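Local coordinates for protein BAG family molecular chaperone regulator 1 (Arabidopsis thaliana, PDB 4HWC) that probably acts as a co-chaperone that regulates programmed cell death and stress responses, its BAG domain, a three-helix bundle, binding the ATPase domain of HSP70/HSC70 chaperones, at residues Leu47-Leu52 with Asn77-Leu82; Leu14-Leu19 with Lys73-Tyr78. All coordinates share one frame; numbering follows the deposited sequence.

Contact 1 of 2, residues Leu47-Leu52 with Asn77-Leu82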
loop_
_atom_site.group_PDB
_atom_site.type_symbol
_atom_site.label_atom_id
_atom_site.label_comp_id
_atom_site.label_asym_id
_atom_site.label_seq_id
_atom_site.Cartn_x
_atom_site.Cartn_y
_atom_site.Cartn_z
ATOM N N LEU A 47 -0.523 -1.508 7.835
ATOM C CA LEU A 47 -1.571 -0.571 7.445
ATOM C C LEU A 47 -2.002 -0.904 6.018
ATOM O O LEU A 47 -3.178 -0.758 5.677
ATOM C CB LEU A 47 -1.099 0.895 7.494
ATOM C CG LEU A 47 -0.925 1.514 8.881
ATOM C CD1 LEU A 47 -0.428 2.944 8.747
ATOM C CD2 LEU A 47 -2.246 1.467 9.627
ATOM N N LEU A 48 -1.053 -1.347 5.192
ATOM C CA LEU A 48 -1.361 -1.721 3.809
ATOM C C LEU A 48 -2.211 -2.988 3.771
ATOM O O LEU A 48 -3.112 -3.113 2.940
ATOM C CB LEU A 48 -0.073 -1.936 3.004
ATOM C CG LEU A 48 0.703 -0.660 2.644
ATOM C CD1 LEU A 48 2.118 -1.030 2.241
ATOM C CD2 LEU A 48 0.002 0.083 1.503
ATOM N N MET A 49 -1.927 -3.930 4.665
ATOM C CA MET A 49 -2.704 -5.164 4.697
ATOM C C MET A 49 -4.144 -4.874 5.089
ATOM O O MET A 49 -5.068 -5.565 4.635
ATOM C CB MET A 49 -2.083 -6.172 5.663
ATOM C CG MET A 49 -0.706 -6.647 5.246
ATOM S SD MET A 49 -0.699 -7.372 3.589
ATOM C CE MET A 49 -1.585 -8.912 3.918
ATOM N N ASN A 50 -4.341 -3.857 5.930
ATOM C CA ASN A 50 -5.681 -3.475 6.358
ATOM C C ASN A 50 -6.459 -2.912 5.178
ATOM O O ASN A 50 -7.673 -3.105 5.072
ATOM C CB ASN A 50 -5.630 -2.439 7.487
ATOM C CG ASN A 50 -5.455 -3.075 8.854
ATOM O OD1 ASN A 50 -5.709 -4.272 9.033
ATOM N ND2 ASN A 50 -5.035 -2.275 9.836
ATOM N N GLU A 51 -5.761 -2.206 4.292
ATOM C CA GLU A 51 -6.411 -1.660 3.107
ATOM C C GLU A 51 -6.719 -2.813 2.147
ATOM O O GLU A 51 -7.715 -2.779 1.425
ATOM C CB GLU A 51 -5.511 -0.624 2.422
ATOM C CG GLU A 51 -5.230 0.608 3.275
ATOM C CD GLU A 51 -6.508 1.315 3.723
ATOM O OE1 GLU A 51 -7.278 1.782 2.850
ATOM O OE2 GLU A 51 -6.742 1.402 4.949
ATOM N N LEU A 52 -5.868 -3.835 2.143
ATOM C CA LEU A 52 -6.076 -4.987 1.269
ATOM C C LEU A 52 -7.339 -5.724 1.735
ATOM O O LEU A 52 -8.126 -6.217 0.920
ATOM C CB LEU A 52 -4.869 -5.920 1.333
ATOM C CG LEU A 52 -4.734 -6.955 0.218
ATOM C CD1 LEU A 52 -4.466 -6.246 -1.107
ATOM C CD2 LEU A 52 -3.597 -7.908 0.537
ATOM N N ASN A 77 2.071 -4.380 -4.695
ATOM C CA ASN A 77 3.363 -3.865 -5.128
ATOM C C ASN A 77 4.093 -3.177 -3.983
ATOM O O ASN A 77 5.292 -3.369 -3.817
ATOM C CB ASN A 77 3.205 -2.866 -6.289
ATOM C CG ASN A 77 2.873 -3.540 -7.607
ATOM O OD1 ASN A 77 2.948 -4.758 -7.732
ATOM N ND2 ASN A 77 2.513 -2.738 -8.603
ATOM N N TYR A 78 3.381 -2.365 -3.204
ATOM C CA TYR A 78 4.017 -1.669 -2.086
ATOM C C TYR A 78 4.472 -2.642 -1.006
ATOM O O TYR A 78 5.549 -2.480 -0.437
ATOM C CB TYR A 78 3.076 -0.636 -1.469
ATOM C CG TYR A 78 2.855 0.599 -2.315
ATOM C CD1 TYR A 78 3.920 1.249 -2.945
ATOM C CD2 TYR A 78 1.591 1.159 -2.424
ATOM C CE1 TYR A 78 3.712 2.433 -3.676
ATOM C CE2 TYR A 78 1.375 2.328 -3.143
ATOM C CZ TYR A 78 2.435 2.962 -3.758
ATOM O OH TYR A 78 2.189 4.125 -4.452
ATOM N N VAL A 79 3.660 -3.652 -0.710
ATOM C CA VAL A 79 4.063 -4.621 0.305
ATOM C C VAL A 79 5.306 -5.363 -0.193
ATOM O O VAL A 79 6.223 -5.653 0.574
ATOM C CB VAL A 79 2.920 -5.623 0.620
ATOM C CG1 VAL A 79 3.421 -6.712 1.576
ATOM C CG2 VAL A 79 1.761 -4.882 1.267
ATOM N N GLU A 80 5.337 -5.647 -1.489
ATOM C CA GLU A 80 6.467 -6.332 -2.107
ATOM C C GLU A 80 7.726 -5.482 -1.938
ATOM O O GLU A 80 8.798 -5.987 -1.610
ATOM C CB GLU A 80 6.178 -6.550 -3.593
ATOM C CG GLU A 80 7.285 -7.235 -4.377
ATOM C CD GLU A 80 6.899 -7.435 -5.833
ATOM O OE1 GLU A 80 7.525 -8.273 -6.506
ATOM O OE2 GLU A 80 5.963 -6.748 -6.305
ATOM N N THR A 81 7.584 -4.183 -2.172
ATOM C CA THR A 81 8.696 -3.250 -2.029
ATOM C C THR A 81 9.156 -3.192 -0.573
ATOM O O THR A 81 10.359 -3.204 -0.290
ATOM C CB THR A 81 8.273 -1.844 -2.499
ATOM O OG1 THR A 81 7.989 -1.886 -3.903
ATOM C CG2 THR A 81 9.373 -0.819 -2.237
ATOM N N LEU A 82 8.204 -3.137 0.354
ATOM C CA LEU A 82 8.535 -3.073 1.774
ATOM C C LEU A 82 9.185 -4.356 2.288
ATOM O O LEU A 82 10.071 -4.307 3.146
ATOM C CB LEU A 82 7.289 -2.769 2.603
ATOM C CG LEU A 82 6.674 -1.370 2.504
ATOM C CD1 LEU A 82 5.407 -1.318 3.348
ATOM C CD2 LEU A 82 7.667 -0.329 2.993
#
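Leu-48 pushes its isobutyl group from helix 38-55 against Tyr-78, Val-79 and Leu-82 of helix 62-88, residues i, i+1 and i+4 along the helix. Its CB already points at helix 62-88, CG is anti to the carbonyl carbon (chi1 -73°), and the CD1 methyl does most of the touching. That methyl meets Leu-82 tip to tip: Leu-48 CD1 and Leu-82 CD1 are 3.5 Å apart, tighter than usual van der Waals contact for two carbons. The same Leu-48 CD1 lies 3.9 Å from Tyr-78 CB, so the tyrosine is met at the root of its side chain, which Leu-48 crosses at about a right angle. The ring itself leads away from helix 38-55, with Leu-48 CD2 approaching it obliquely.

Val-79 meets the base of the same leucine side chain. Its CG2 methyl, anti to the carbonyl carbon, sits 3.9 Å from Leu-48 CB, and this pair is also where the backbones come nearest, with Leu-48 CA and Val-79 CA 7.1 Å apart. The two helices are neighbours in the three-helix bundle of the BAG domain and run antiparallel, their local axes 10.4 Å apart at closest approach with an angle of 157° between directions. Leu-48, which is buried, also touches Leu-19 of helix 5-31, which places it where all three helices meet, while Leu-82 continues the apolar seam onto Leu-41, Val-44 and Ile-45.

Met-49, next in sequence after Leu-48, adds a looser contact from a more exposed position: its sulfur SD stands 4.2 Å from Val-79 CG2, the same methyl that packs against Leu-48.

Contact 2 of 2, residues Leu14-Leu19 with Lys73-Tyr78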
loop_
_atom_site.group_PDB
_atom_site.type_symbol
_atom_site.label_atom_id
_atom_site.label_comp_id
_atom_site.label_asym_id
_atom_site.label_seq_id
_atom_site.Cartn_x
_atom_site.Cartn_y
_atom_site.Cartn_z
ATOM N N LEU A 14 -6.994 6.990 -1.677
ATOM C CA LEU A 14 -6.365 8.152 -1.059
ATOM C C LEU A 14 -5.427 7.712 0.061
ATOM O O LEU A 14 -4.354 8.282 0.239
ATOM C CB LEU A 14 -7.430 9.102 -0.508
ATOM C CG LEU A 14 -8.386 9.718 -1.536
ATOM C CD1 LEU A 14 -9.431 10.560 -0.822
ATOM C CD2 LEU A 14 -7.602 10.561 -2.527
ATOM N N GLU A 15 -5.838 6.696 0.812
ATOM C CA GLU A 15 -5.015 6.180 1.898
ATOM C C GLU A 15 -3.821 5.423 1.323
ATOM O O GLU A 15 -2.723 5.452 1.884
ATOM C CB GLU A 15 -5.837 5.260 2.798
ATOM C CG GLU A 15 -5.076 4.702 3.995
ATOM C CD GLU A 15 -4.270 5.761 4.742
ATOM O OE1 GLU A 15 -4.620 6.960 4.662
ATOM O OE2 GLU A 15 -3.289 5.389 5.422
ATOM N N VAL A 16 -4.035 4.736 0.208
ATOM C CA VAL A 16 -2.939 4.017 -0.424
ATOM C C VAL A 16 -1.942 5.050 -0.956
ATOM O O VAL A 16 -0.737 4.802 -0.959
ATOM C CB VAL A 16 -3.447 3.111 -1.568
ATOM C CG1 VAL A 16 -2.268 2.494 -2.321
ATOM C CG2 VAL A 16 -4.312 1.996 -0.987
ATOM N N ASP A 17 -2.434 6.208 -1.403
ATOM C CA ASP A 17 -1.535 7.258 -1.895
ATOM C C ASP A 17 -0.599 7.689 -0.767
ATOM O O ASP A 17 0.609 7.857 -0.965
ATOM C CB ASP A 17 -2.300 8.513 -2.351
ATOM C CG ASP A 17 -3.145 8.280 -3.580
ATOM O OD1 ASP A 17 -2.807 7.380 -4.373
ATOM O OD2 ASP A 17 -4.141 9.016 -3.760
ATOM N N ARG A 18 -1.174 7.880 0.414
ATOM C CA ARG A 18 -0.404 8.315 1.567
ATOM C C ARG A 18 0.564 7.237 2.025
ATOM O O ARG A 18 1.702 7.538 2.368
ATOM C CB ARG A 18 -1.332 8.696 2.718
ATOM C CG ARG A 18 -0.646 9.498 3.824
ATOM C CD ARG A 18 -1.571 9.687 5.010
ATOM N NE ARG A 18 -1.844 8.415 5.671
ATOM C CZ ARG A 18 -1.015 7.823 6.524
ATOM N NH1 ARG A 18 0.146 8.390 6.831
ATOM N NH2 ARG A 18 -1.344 6.659 7.065
ATOM N N LEU A 19 0.116 5.984 2.044
ATOM C CA LEU A 19 0.992 4.896 2.465
ATOM C C LEU A 19 2.114 4.732 1.447
ATOM O O LEU A 19 3.218 4.350 1.802
ATOM C CB LEU A 19 0.206 3.585 2.616
ATOM C CG LEU A 19 -0.843 3.600 3.739
ATOM C CD1 LEU A 19 -1.628 2.300 3.748
ATOM C CD2 LEU A 19 -0.147 3.810 5.077
ATOM N N LYS A 73 -3.652 -4.256 -6.736
ATOM C CA LYS A 73 -2.321 -4.408 -7.322
ATOM C C LYS A 73 -1.346 -3.395 -6.741
ATOM O O LYS A 73 -0.178 -3.713 -6.507
ATOM C CB LYS A 73 -2.393 -4.243 -8.842
ATOM C CG LYS A 73 -1.055 -4.429 -9.555
ATOM C CD LYS A 73 -0.510 -5.834 -9.341
ATOM C CE LYS A 73 0.768 -6.053 -10.152
ATOM N NZ LYS A 73 1.279 -7.432 -9.972
ATOM N N ARG A 74 -1.824 -2.174 -6.517
ATOM C CA ARG A 74 -0.973 -1.130 -5.949
ATOM C C ARG A 74 -0.462 -1.563 -4.586
ATOM O O ARG A 74 0.720 -1.429 -4.296
ATOM C CB ARG A 74 -1.747 0.182 -5.779
ATOM C CG ARG A 74 -1.829 1.038 -7.017
ATOM C CD ARG A 74 -1.548 2.490 -6.653
ATOM N NE ARG A 74 -2.631 3.075 -5.886
ATOM C CZ ARG A 74 -2.553 4.224 -5.224
ATOM N NH1 ARG A 74 -3.609 4.662 -4.567
ATOM N NH2 ARG A 74 -1.424 4.920 -5.200
ATOM N N VAL A 75 -1.366 -2.066 -3.747
ATOM C CA VAL A 75 -1.013 -2.513 -2.404
ATOM C C VAL A 75 -0.043 -3.690 -2.424
ATOM O O VAL A 75 0.923 -3.723 -1.657
ATOM C CB VAL A 75 -2.272 -2.913 -1.599
ATOM C CG1 VAL A 75 -1.860 -3.510 -0.254
ATOM C CG2 VAL A 75 -3.146 -1.689 -1.369
ATOM N N GLN A 76 -0.307 -4.662 -3.294
ATOM C CA GLN A 76 0.571 -5.813 -3.415
ATOM C C GLN A 76 1.983 -5.352 -3.789
ATOM O O GLN A 76 2.973 -5.855 -3.254
ATOM C CB GLN A 76 0.028 -6.787 -4.472
ATOM C CG GLN A 76 -1.223 -7.542 -4.016
ATOM C CD GLN A 76 -1.881 -8.348 -5.124
ATOM O OE1 GLN A 76 -2.757 -9.178 -4.866
ATOM N NE2 GLN A 76 -1.476 -8.099 -6.360
ATOM N N ASN A 77 2.071 -4.380 -4.695
ATOM C CA ASN A 77 3.363 -3.865 -5.128
ATOM C C ASN A 77 4.093 -3.177 -3.983
ATOM O O ASN A 77 5.292 -3.369 -3.817
ATOM C CB ASN A 77 3.205 -2.866 -6.289
ATOM C CG ASN A 77 2.873 -3.540 -7.607
ATOM O OD1 ASN A 77 2.948 -4.758 -7.732
ATOM N ND2 ASN A 77 2.513 -2.738 -8.603
ATOM N N TYR A 78 3.381 -2.365 -3.204
ATOM C CA TYR A 78 4.017 -1.669 -2.086
ATOM C C TYR A 78 4.472 -2.642 -1.006
ATOM O O TYR A 78 5.549 -2.480 -0.437
ATOM C CB TYR A 78 3.076 -0.636 -1.469
ATOM C CG TYR A 78 2.855 0.599 -2.315
ATOM C CD1 TYR A 78 3.920 1.249 -2.945
ATOM C CD2 TYR A 78 1.591 1.159 -2.424
ATOM C CE1 TYR A 78 3.712 2.433 -3.676
ATOM C CE2 TYR A 78 1.375 2.328 -3.143
ATOM C CZ TYR A 78 2.435 2.962 -3.758
ATOM O OH TYR A 78 2.189 4.125 -4.452
#
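Arg-74, first in sequence along 73-78 to meet helix 5-31, lays its guanidinium over the Val-16 side chain and reaches on to Asp-17. Val-16 CG1 sits over the centre of one face, 3.4 Å from Arg-74 CZ. The arginine chain bends at chi2 and chi3; at its end NH1 and NH2 grip a single carboxylate oxygen end-on in a salt bridge: Arg-74 NH1 to Asp-17 OD1 is 2.8 Å and Arg-74 NH2 to Asp-17 OD1 is 2.9 Å. Neither bond is straight. NH2 comes nearly along the C-O axis, NH1 from above the carboxylate plane, and the two flat groups are turned 55° apart. Arg-74 NH1 also makes a weak hydrogen bond to the carbonyl oxygen of Ser-13.

One residue on, Val-75 crosses Val-16 at about a right angle, with Val-75 CG2 3.9 Å from Val-16 CG2. A turn later the Tyr-78 ring offers its edge to the valine's other methyl, Val-16 CG1 lying in the ring plane and 3.7 Å from Tyr-78 CE2. Val-16 thus fits between Arg-74, Val-75 and Tyr-78.

The segments 14-19 and 73-78 of helices 5-31 and 62-88 run nearly parallel, their local axes 19° apart, while helix 38-55 packs against both, its Leu-47 and Leu-48 on Leu-19 of helix 5-31 and its Leu-52 on Val-75 of helix 62-88.

Helix 62-88 serves both contacts, turning neighbouring parts of its surface to helix 38-55 in contact 1 and to helix 5-31 in contact 2; Tyr-78 belongs to both. Their centres are 6 Å apart near the middle of the chain, and they touch directly, Leu-48 CD2 lying 3.6 Å from Leu-19 CD1. Each joins a buried centre to a more exposed margin, but the margins differ: contact 1 remains apolar out to Met-49, whereas contact 2 passes from Val-16 and Val-75 to the ion pair of Asp-17 and Arg-74. Together they pack helix 62-88, antiparallel to one partner and nearly parallel to the other, into the three-helix bundle.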